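Local coordinates for protein HTH-type transcriptional regulator LysG (Mycobacterium tuberculosis, PDB 3ISP) that binds DNA as a LysR-type transcriptional regulator and probably activates expression of the exporter LysE while repressing its own gene, at residues 39-42 against 43-47; 68-71 against 72-76; 5-8 against 9-12; 132-135 against 136-139. All blocks are in the same frame, centred on the assembly; numbering follows the deposited sequence.

Contact 1 (39-42 against 43-47)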
loop_
_atom_site.group_PDB
_atom_site.type_symbol
_atom_site.label_atom_id
_atom_site.label_comp_id
_atom_site.label_asym_id
_atom_site.label_seq_id
_atom_site.Cartn_x
_atom_site.Cartn_y
_atom_site.Cartn_z
ATOM N N GLN A 39 -26.396 18.280 -1.156
ATOM C CA GLN A 39 -27.344 17.930 -2.207
ATOM C C GLN A 39 -26.672 18.061 -3.547
ATOM O O GLN A 39 -27.033 17.381 -4.505
ATOM C CB GLN A 39 -28.563 18.851 -2.189
ATOM C CG GLN A 39 -29.581 18.537 -1.122
ATOM C CD GLN A 39 -30.450 19.731 -0.805
ATOM O OE1 GLN A 39 -30.657 20.066 0.361
ATOM N NE2 GLN A 39 -30.946 20.398 -1.845
ATOM N N ARG A 40 -25.705 18.962 -3.624
ATOM C CA ARG A 40 -25.045 19.215 -4.891
ATOM C C ARG A 40 -24.210 18.006 -5.280
ATOM O O ARG A 40 -24.293 17.520 -6.410
ATOM C CB ARG A 40 -24.187 20.468 -4.811
ATOM C CG ARG A 40 -23.790 21.000 -6.161
ATOM C CD ARG A 40 -23.499 22.481 -6.066
ATOM N NE ARG A 40 -24.650 23.231 -5.573
ATOM C CZ ARG A 40 -24.633 24.538 -5.338
ATOM N NH1 ARG A 40 -23.519 25.233 -5.550
ATOM N NH2 ARG A 40 -25.726 25.150 -4.893
ATOM N N ILE A 41 -23.421 17.513 -4.329
ATOM C CA ILE A 41 -22.674 16.280 -4.520
ATOM C C ILE A 41 -23.607 15.071 -4.687
ATOM O O ILE A 41 -23.395 14.238 -5.561
ATOM C CB ILE A 41 -21.667 16.071 -3.380
ATOM C CG1 ILE A 41 -20.454 16.969 -3.606
ATOM C CG2 ILE A 41 -21.228 14.629 -3.301
ATOM C CD1 ILE A 41 -19.424 16.857 -2.532
ATOM N N LYS A 42 -24.645 15.006 -3.858
ATOM C CA LYS A 42 -25.691 13.997 -3.973
ATOM C C LYS A 42 -26.368 13.957 -5.342
ATOM O O LYS A 42 -26.582 12.886 -5.913
ATOM C CB LYS A 42 -26.761 14.232 -2.914
ATOM C CG LYS A 42 -26.840 13.159 -1.841
ATOM C CD LYS A 42 -27.228 11.816 -2.437
ATOM C CE LYS A 42 -27.259 10.731 -1.376
ATOM N NZ LYS A 42 -26.902 9.382 -1.925
ATOM N N SER A 43 -26.733 15.123 -5.863
ATOM C CA SER A 43 -27.470 15.177 -7.122
ATOM C C SER A 43 -26.551 14.698 -8.230
ATOM O O SER A 43 -26.987 14.085 -9.211
ATOM C CB SER A 43 -27.969 16.600 -7.400
ATOM O OG SER A 43 -29.191 16.576 -8.121
ATOM N N LEU A 44 -25.267 14.981 -8.041
ATOM C CA LEU A 44 -24.218 14.592 -8.969
ATOM C C LEU A 44 -23.910 13.103 -8.846
ATOM O O LEU A 44 -23.654 12.429 -9.853
ATOM C CB LEU A 44 -22.970 15.420 -8.687
ATOM C CG LEU A 44 -21.678 15.052 -9.402
ATOM C CD1 LEU A 44 -21.851 15.084 -10.904
ATOM C CD2 LEU A 44 -20.593 16.005 -8.963
ATOM N N GLU A 45 -23.933 12.604 -7.607
ATOM C CA GLU A 45 -23.829 11.173 -7.337
ATOM C C GLU A 45 -25.022 10.451 -7.932
ATOM O O GLU A 45 -24.887 9.351 -8.462
ATOM C CB GLU A 45 -23.759 10.899 -5.838
ATOM C CG GLU A 45 -22.352 10.817 -5.296
ATOM C CD GLU A 45 -22.296 10.961 -3.788
ATOM O OE1 GLU A 45 -23.366 11.166 -3.170
ATOM O OE2 GLU A 45 -21.183 10.873 -3.217
ATOM N N GLN A 46 -26.190 11.085 -7.839
ATOM C CA GLN A 46 -27.403 10.576 -8.460
ATOM C C GLN A 46 -27.259 10.483 -9.971
ATOM O O GLN A 46 -27.412 9.409 -10.551
ATOM C CB GLN A 46 -28.586 11.464 -8.104
ATOM C CG GLN A 46 -29.278 11.088 -6.804
ATOM C CD GLN A 46 -30.095 9.809 -6.930
ATOM O OE1 GLN A 46 -30.212 9.236 -8.021
ATOM N NE2 GLN A 46 -30.667 9.355 -5.811
ATOM N N GLN A 47 -26.967 11.612 -10.607
ATOM C CA GLN A 47 -26.838 11.655 -12.060
ATOM C C GLN A 47 -25.870 10.598 -12.576
ATOM O O GLN A 47 -26.137 9.905 -13.556
ATOM C CB GLN A 47 -26.401 13.052 -12.522
ATOM C CG GLN A 47 -25.997 13.144 -13.996
ATOM C CD GLN A 47 -27.114 12.741 -14.956
ATOM O OE1 GLN A 47 -28.296 12.995 -14.695
ATOM N NE2 GLN A 47 -26.741 12.116 -16.077
#
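On helix 34-48, whose first part belongs to the predicted helix-turn-helix motif, E45 lies one turn beyond I41 and touches both it and K42. The backbone N-H of E45 bonds to I41 O at 2.7 Å, and the side chain bends back over the same turn, its CG 3.6 Å from I41 O. From there the chain runs extended to a carboxylate whose OE2 meets the methyl CG2 of I41 at 3.8 Å. CG2, anti to the backbone N of I41, is the branch that meets the carboxylate. OE2 is also gripped from outside the turn, by a salt bridge to R55 and a hydrogen bond from the backbone N of L52. In LysR-type regulators the second helix of the motif is the one that reads DNA; here its later turns pack I41 against V17 and L44 against L52, inside the DNA-binding domain. K42 approaches E45 obliquely. Its chain is bent at chi2 (-63°), and CD passes 4.0 Å from E45 OE1; NZ stays 4.2 Å from E45 OE1, beyond a salt bridge, and gives its hydrogen bond to the carbonyl O of K272 of the second subunit, whose L273 packs on both K42 and E45. Farther along, the backbone N of Q46 bonds to K42 O at 2.7 Å, and Q46 CB rests on K42 O at 3.3 Å.

Contact 2 (68-71 against 72-76)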
loop_
_atom_site.group_PDB
_atom_site.type_symbol
_atom_site.label_atom_id
_atom_site.label_comp_id
_atom_site.label_asym_id
_atom_site.label_seq_id
_atom_site.Cartn_x
_atom_site.Cartn_y
_atom_site.Cartn_z
ATOM N N LEU A 68 -14.372 12.881 -12.672
ATOM C CA LEU A 68 -15.094 14.140 -12.526
ATOM C C LEU A 68 -14.230 15.207 -11.853
ATOM O O LEU A 68 -14.468 16.397 -12.011
ATOM C CB LEU A 68 -16.396 13.949 -11.743
ATOM C CG LEU A 68 -17.328 12.777 -12.067
ATOM C CD1 LEU A 68 -18.705 13.051 -11.464
ATOM C CD2 LEU A 68 -17.443 12.513 -13.560
ATOM N N LEU A 69 -13.237 14.778 -11.086
ATOM C CA LEU A 69 -12.283 15.696 -10.489
ATOM C C LEU A 69 -11.530 16.402 -11.591
ATOM O O LEU A 69 -11.371 17.626 -11.583
ATOM C CB LEU A 69 -11.284 14.934 -9.637
ATOM C CG LEU A 69 -11.635 14.861 -8.164
ATOM C CD1 LEU A 69 -10.388 14.549 -7.385
ATOM C CD2 LEU A 69 -12.233 16.190 -7.728
ATOM N N ARG A 70 -11.050 15.599 -12.532
ATOM C CA ARG A 70 -10.380 16.091 -13.721
ATOM C C ARG A 70 -11.336 16.974 -14.511
ATOM O O ARG A 70 -10.995 18.093 -14.891
ATOM C CB ARG A 70 -9.913 14.914 -14.578
ATOM C CG ARG A 70 -9.203 15.313 -15.848
ATOM C CD ARG A 70 -8.555 14.119 -16.529
ATOM N NE ARG A 70 -9.556 13.257 -17.142
ATOM C CZ ARG A 70 -9.926 12.078 -16.657
ATOM N NH1 ARG A 70 -9.362 11.599 -15.548
ATOM N NH2 ARG A 70 -10.852 11.376 -17.291
ATOM N N LEU A 71 -12.542 16.460 -14.733
ATOM C CA LEU A 71 -13.575 17.181 -15.461
ATOM C C LEU A 71 -13.786 18.582 -14.906
ATOM O O LEU A 71 -13.918 19.549 -15.654
ATOM C CB LEU A 71 -14.894 16.413 -15.407
ATOM C CG LEU A 71 -16.048 17.067 -16.165
ATOM C CD1 LEU A 71 -15.704 17.202 -17.639
ATOM C CD2 LEU A 71 -17.324 16.273 -15.992
ATOM N N ALA A 72 -13.823 18.687 -13.585
ATOM C CA ALA A 72 -14.024 19.972 -12.948
ATOM C C ALA A 72 -12.899 20.945 -13.315
ATOM O O ALA A 72 -13.141 22.136 -13.548
ATOM C CB ALA A 72 -14.132 19.803 -11.434
ATOM N N ALA A 73 -11.672 20.435 -13.377
ATOM C CA ALA A 73 -10.511 21.299 -13.555
ATOM C C ALA A 73 -10.269 21.684 -15.012
ATOM O O ALA A 73 -9.804 22.790 -15.295
ATOM C CB ALA A 73 -9.272 20.668 -12.956
ATOM N N GLN A 74 -10.571 20.780 -15.935
ATOM C CA GLN A 74 -10.425 21.107 -17.341
ATOM C C GLN A 74 -11.489 22.140 -17.656
ATOM O O GLN A 74 -11.252 23.097 -18.386
ATOM C CB GLN A 74 -10.574 19.860 -18.210
ATOM C CG GLN A 74 -9.721 18.691 -17.730
ATOM C CD GLN A 74 -9.754 17.491 -18.662
ATOM O OE1 GLN A 74 -10.810 16.934 -18.957
ATOM N NE2 GLN A 74 -8.581 17.072 -19.109
ATOM N N THR A 75 -12.659 21.956 -17.064
ATOM C CA THR A 75 -13.768 22.877 -17.252
ATOM C C THR A 75 -13.441 24.259 -16.704
ATOM O O THR A 75 -13.766 25.277 -17.316
ATOM C CB THR A 75 -15.039 22.336 -16.577
ATOM O OG1 THR A 75 -15.717 21.461 -17.487
ATOM C CG2 THR A 75 -15.964 23.468 -16.180
ATOM N N ALA A 76 -12.792 24.286 -15.546
ATOM C CA ALA A 76 -12.416 25.536 -14.899
ATOM C C ALA A 76 -11.411 26.332 -15.728
ATOM O O ALA A 76 -11.410 27.566 -15.696
ATOM C CB ALA A 76 -11.854 25.258 -13.510
#
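R70 O is gripped by two backbone N-H groups of the next turn, a bond of 2.9 Å from Q74 N and a weak one, also 2.9 Å, from A73 N. The Q74 bond is fairly straight (162° at the hydrogen), whereas that from A73 is strongly bent. These residues lie in helix 66-82, which corresponds to the long linker helix through which LysR-type regulators dimerise, between the DNA-binding and regulatory domains. The side chains of R70 and Q74 run next to each other in the same direction. With CG anti to the backbone N (chi1 180°), R70 lays that methylene 3.6 Å from CD of the Q74 amide, and its guanidinium plane stands nearly perpendicular to the amide, at 84°. The charged end turns away to other partners: NH2 forms a salt bridge with E85 of the second subunit, and NH1 bonds to the carbonyl O of R137. The small A72 faces L11 of helix 9-20. On the dimer side, L71 and Q74 meet L78 of the second subunit and T75 meets its counterpart there. Within the helix the backbone N of T75 bonds to L71 O at 3.1 Å.

Contact 3 (5-8 against 9-12)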
loop_
_atom_site.group_PDB
_atom_site.type_symbol
_atom_site.label_atom_id
_atom_site.label_comp_id
_atom_site.label_asym_id
_atom_site.label_seq_id
_atom_site.Cartn_x
_atom_site.Cartn_y
_atom_site.Cartn_z
ATOM N N GLN A 5 -29.778 16.080 -18.431
ATOM C CA GLN A 5 -28.902 16.496 -17.341
ATOM C C GLN A 5 -27.429 16.313 -17.727
ATOM O O GLN A 5 -27.080 15.368 -18.438
ATOM C CB GLN A 5 -29.224 15.706 -16.065
ATOM C CG GLN A 5 -30.605 15.983 -15.467
ATOM C CD GLN A 5 -30.597 17.107 -14.436
ATOM O OE1 GLN A 5 -29.748 17.137 -13.540
ATOM N NE2 GLN A 5 -31.552 18.030 -14.550
ATOM N N LEU A 6 -26.573 17.224 -17.264
ATOM C CA LEU A 6 -25.141 17.143 -17.550
ATOM C C LEU A 6 -24.223 17.999 -16.648
ATOM O O LEU A 6 -23.362 18.722 -17.148
ATOM C CB LEU A 6 -24.853 17.424 -19.039
ATOM C CG LEU A 6 -25.570 18.530 -19.831
ATOM C CD1 LEU A 6 -25.736 19.822 -19.034
ATOM C CD2 LEU A 6 -24.843 18.803 -21.150
ATOM N N ASP A 7 -24.401 17.914 -15.331
ATOM C CA ASP A 7 -23.429 18.472 -14.382
ATOM C C ASP A 7 -23.613 19.968 -14.112
ATOM O O ASP A 7 -24.730 20.469 -14.166
ATOM C CB ASP A 7 -21.997 18.166 -14.844
ATOM C CG ASP A 7 -21.794 16.689 -15.191
ATOM O OD1 ASP A 7 -22.461 15.823 -14.578
ATOM O OD2 ASP A 7 -20.968 16.391 -16.080
ATOM N N GLY A 8 -22.520 20.666 -13.794
ATOM C CA GLY A 8 -22.563 22.109 -13.603
ATOM C C GLY A 8 -21.648 22.667 -12.523
ATOM O O GLY A 8 -20.435 22.469 -12.566
ATOM N N PRO A 9 -22.229 23.404 -11.558
ATOM C CA PRO A 9 -21.516 23.823 -10.347
ATOM C C PRO A 9 -21.580 22.682 -9.342
ATOM O O PRO A 9 -21.370 22.892 -8.146
ATOM C CB PRO A 9 -22.351 25.004 -9.824
ATOM C CG PRO A 9 -23.533 25.149 -10.773
ATOM C CD PRO A 9 -23.625 23.872 -11.550
ATOM N N GLN A 10 -21.921 21.492 -9.839
ATOM C CA GLN A 10 -21.932 20.271 -9.042
ATOM C C GLN A 10 -20.497 19.761 -8.922
ATOM O O GLN A 10 -20.046 19.387 -7.832
ATOM C CB GLN A 10 -22.823 19.207 -9.697
ATOM C CG GLN A 10 -24.322 19.504 -9.646
ATOM C CD GLN A 10 -25.160 18.486 -10.413
ATOM O OE1 GLN A 10 -26.195 18.025 -9.929
ATOM N NE2 GLN A 10 -24.717 18.136 -11.617
ATOM N N LEU A 11 -19.789 19.762 -10.052
ATOM C CA LEU A 11 -18.364 19.460 -10.091
ATOM C C LEU A 11 -17.641 20.407 -9.167
ATOM O O LEU A 11 -16.772 20.003 -8.390
ATOM C CB LEU A 11 -17.817 19.648 -11.499
ATOM C CG LEU A 11 -18.491 18.817 -12.581
ATOM C CD1 LEU A 11 -18.230 19.398 -13.958
ATOM C CD2 LEU A 11 -18.010 17.382 -12.494
ATOM N N ALA A 12 -17.995 21.680 -9.263
ATOM C CA ALA A 12 -17.380 22.687 -8.420
ATOM C C ALA A 12 -17.398 22.186 -6.988
ATOM O O ALA A 12 -16.381 22.192 -6.306
ATOM C CB ALA A 12 -18.133 24.000 -8.538
#
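The end of the Q10 amide stands above one face of the D7-G8 peptide, offset toward the D7 CA side, its NE2 3.1 Å from D7 CA and 3.3 Å from D7 C. The two planes are steeply inclined. D7 O, 3.5 Å from NE2, is at a poor angle for a hydrogen bond, so NE2 meets the backbone by van der Waals contact. Q10 gets there with CG anti to its carbonyl carbon (chi1 -70°) and an extended chain that reaches back along the incoming segment. Residues 5-8 lead into helix 9-20, the first helix of the DNA-binding domain, and the chain passes through G8 in an extended conformation with positive phi. At these backbone angles a CB would run into the D7 carbonyl O and P9 CD, consistent with a glycine here. P9 follows through a trans peptide, which sets its ring CD on the G8 CA side of the bond. On another side of the backbone, L11 points back, its CD1 4.0 Å from G8 O and 4.1 Å from D7 CB. L6 packs on E79 of the second subunit, and D7 OD2 lies near the carboxylate of that residue, a proximity that might raise the proton affinity of either group. D7 and L11 lie against helix 66-82 through L71, with L11 also on L68 and A72, while D7 meets L44 and Q10 meets R40 and S43 on helix 34-48.

Contact 4 (132-135 against 136-139)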
loop_
_atom_site.group_PDB
_atom_site.type_symbol
_atom_site.label_atom_id
_atom_site.label_comp_id
_atom_site.label_asym_id
_atom_site.label_seq_id
_atom_site.Cartn_x
_atom_site.Cartn_y
_atom_site.Cartn_z
ATOM N N SER A 132 3.088 11.152 -11.268
ATOM C CA SER A 132 2.610 12.163 -12.223
ATOM C C SER A 132 1.357 11.729 -12.989
ATOM O O SER A 132 0.460 12.536 -13.219
ATOM C CB SER A 132 3.724 12.603 -13.184
ATOM O OG SER A 132 4.004 11.607 -14.147
ATOM N N ALA A 133 1.280 10.460 -13.376
ATOM C CA ALA A 133 0.068 9.957 -14.020
ATOM C C ALA A 133 -1.156 10.135 -13.123
ATOM O O ALA A 133 -2.256 10.389 -13.612
ATOM C CB ALA A 133 0.231 8.505 -14.402
ATOM N N ARG A 134 -0.974 9.990 -11.811
ATOM C CA ARG A 134 -2.072 10.206 -10.871
ATOM C C ARG A 134 -2.563 11.651 -10.929
ATOM O O ARG A 134 -3.757 11.909 -11.072
ATOM C CB ARG A 134 -1.664 9.857 -9.435
ATOM C CG ARG A 134 -2.832 9.930 -8.445
ATOM C CD ARG A 134 -2.389 9.850 -6.989
ATOM N NE ARG A 134 -3.461 9.364 -6.116
ATOM C CZ ARG A 134 -3.541 9.609 -4.807
ATOM N NH1 ARG A 134 -2.619 10.353 -4.207
ATOM N NH2 ARG A 134 -4.553 9.119 -4.099
ATOM N N LEU A 135 -1.629 12.587 -10.813
ATOM C CA LEU A 135 -1.946 14.008 -10.831
ATOM C C LEU A 135 -2.596 14.432 -12.151
ATOM O O LEU A 135 -3.361 15.400 -12.198
ATOM C CB LEU A 135 -0.684 14.828 -10.560
ATOM C CG LEU A 135 0.080 14.452 -9.289
ATOM C CD1 LEU A 135 1.420 15.168 -9.214
ATOM C CD2 LEU A 135 -0.753 14.750 -8.054
ATOM N N LEU A 136 -2.291 13.719 -13.226
ATOM C CA LEU A 136 -2.962 13.984 -14.490
ATOM C C LEU A 136 -4.402 13.488 -14.449
ATOM O O LEU A 136 -5.324 14.238 -14.743
ATOM C CB LEU A 136 -2.221 13.347 -15.660
ATOM C CG LEU A 136 -0.945 14.041 -16.111
ATOM C CD1 LEU A 136 -0.505 13.456 -17.442
ATOM C CD2 LEU A 136 -1.174 15.535 -16.232
ATOM N N ARG A 137 -4.588 12.223 -14.093
ATOM C CA ARG A 137 -5.924 11.675 -13.939
ATOM C C ARG A 137 -6.792 12.548 -13.046
ATOM O O ARG A 137 -7.955 12.793 -13.357
ATOM C CB ARG A 137 -5.863 10.264 -13.362
ATOM C CG ARG A 137 -5.616 9.182 -14.395
ATOM C CD ARG A 137 -5.804 7.799 -13.810
ATOM N NE ARG A 137 -5.100 7.655 -12.537
ATOM C CZ ARG A 137 -3.846 7.229 -12.413
ATOM N NH1 ARG A 137 -3.141 6.896 -13.494
ATOM N NH2 ARG A 137 -3.298 7.136 -11.208
ATOM N N GLU A 138 -6.225 13.022 -11.943
ATOM C CA GLU A 138 -6.993 13.735 -10.925
ATOM C C GLU A 138 -7.213 15.232 -11.223
ATOM O O GLU A 138 -7.755 15.971 -10.388
ATOM C CB GLU A 138 -6.334 13.560 -9.542
ATOM C CG GLU A 138 -6.424 12.146 -8.955
ATOM C CD GLU A 138 -5.865 12.050 -7.533
ATOM O OE1 GLU A 138 -5.374 13.082 -7.015
ATOM O OE2 GLU A 138 -5.916 10.943 -6.936
ATOM N N GLY A 139 -6.783 15.672 -12.403
ATOM C CA GLY A 139 -6.922 17.061 -12.809
ATOM C C GLY A 139 -5.978 17.990 -12.076
ATOM O O GLY A 139 -5.953 19.193 -12.339
#
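From CB to its tip, R134 meets R137 at its CB and E138 along the rest of its length, near the C-terminal end of helix 129-137. Its CB lies 3.6 Å from NH2 of R137. With CG anti to the backbone N (chi1 -174°), the chain then extends to NE: CG lies 3.6 Å from E138 OE2, CD stays close to the same oxygen, and NE reaches it at 3.0 Å in a salt bridge. The oxygen stands over one face of the guanidinium instead of in line with an N-H, so the pairing is electrostatic, with the carboxylate turned 52° from the guanidinium. R137 folds back differently. Bent at chi3 (-48°), it brings its guanidinium over the backbone of the preceding turn, where A133 O lies 3.6 Å above one face, toward its rim, and NH2 approaches R134 CA at 3.3 Å. The same A133 O accepts the backbone N-H of R137 at 3.0 Å, and the backbone N of E138 bonds to R134 O at 2.8 Å. G139, with positive phi, is the first residue whose backbone angles depart from helical values, its N bonding to L136 O. This helix belongs to the regulatory domain, of the periplasmic-binding-protein type. L136 and S132 pack against A144 in strand 143-146, S132 OG is held by the carbonyls of D128 and Q129, and R137 and E138 touch I66 at the start of helix 66-82.

Overall arrangement
From the N terminus, contact 3 comes first, where the leading segment runs into helix 9-20, then contact 1 in helix 34-48, contact 2 in helix 66-82 and contact 4 at the end of helix 129-137. All four join adjacent segments, follow in series, and neither nest nor cross; none closes a long loop. Contacts 1, 2 and 3 touch one another, with D7 and L11 linking the start of helix 9-20 to the linker helix, D7 also meeting helix 34-48, and L44 meeting L68. Contact 4 meets only contact 2, joining linker to regulatory domain; it stays about 13 Å from contact 1 and about 10 Å from contact 3, nearest atoms.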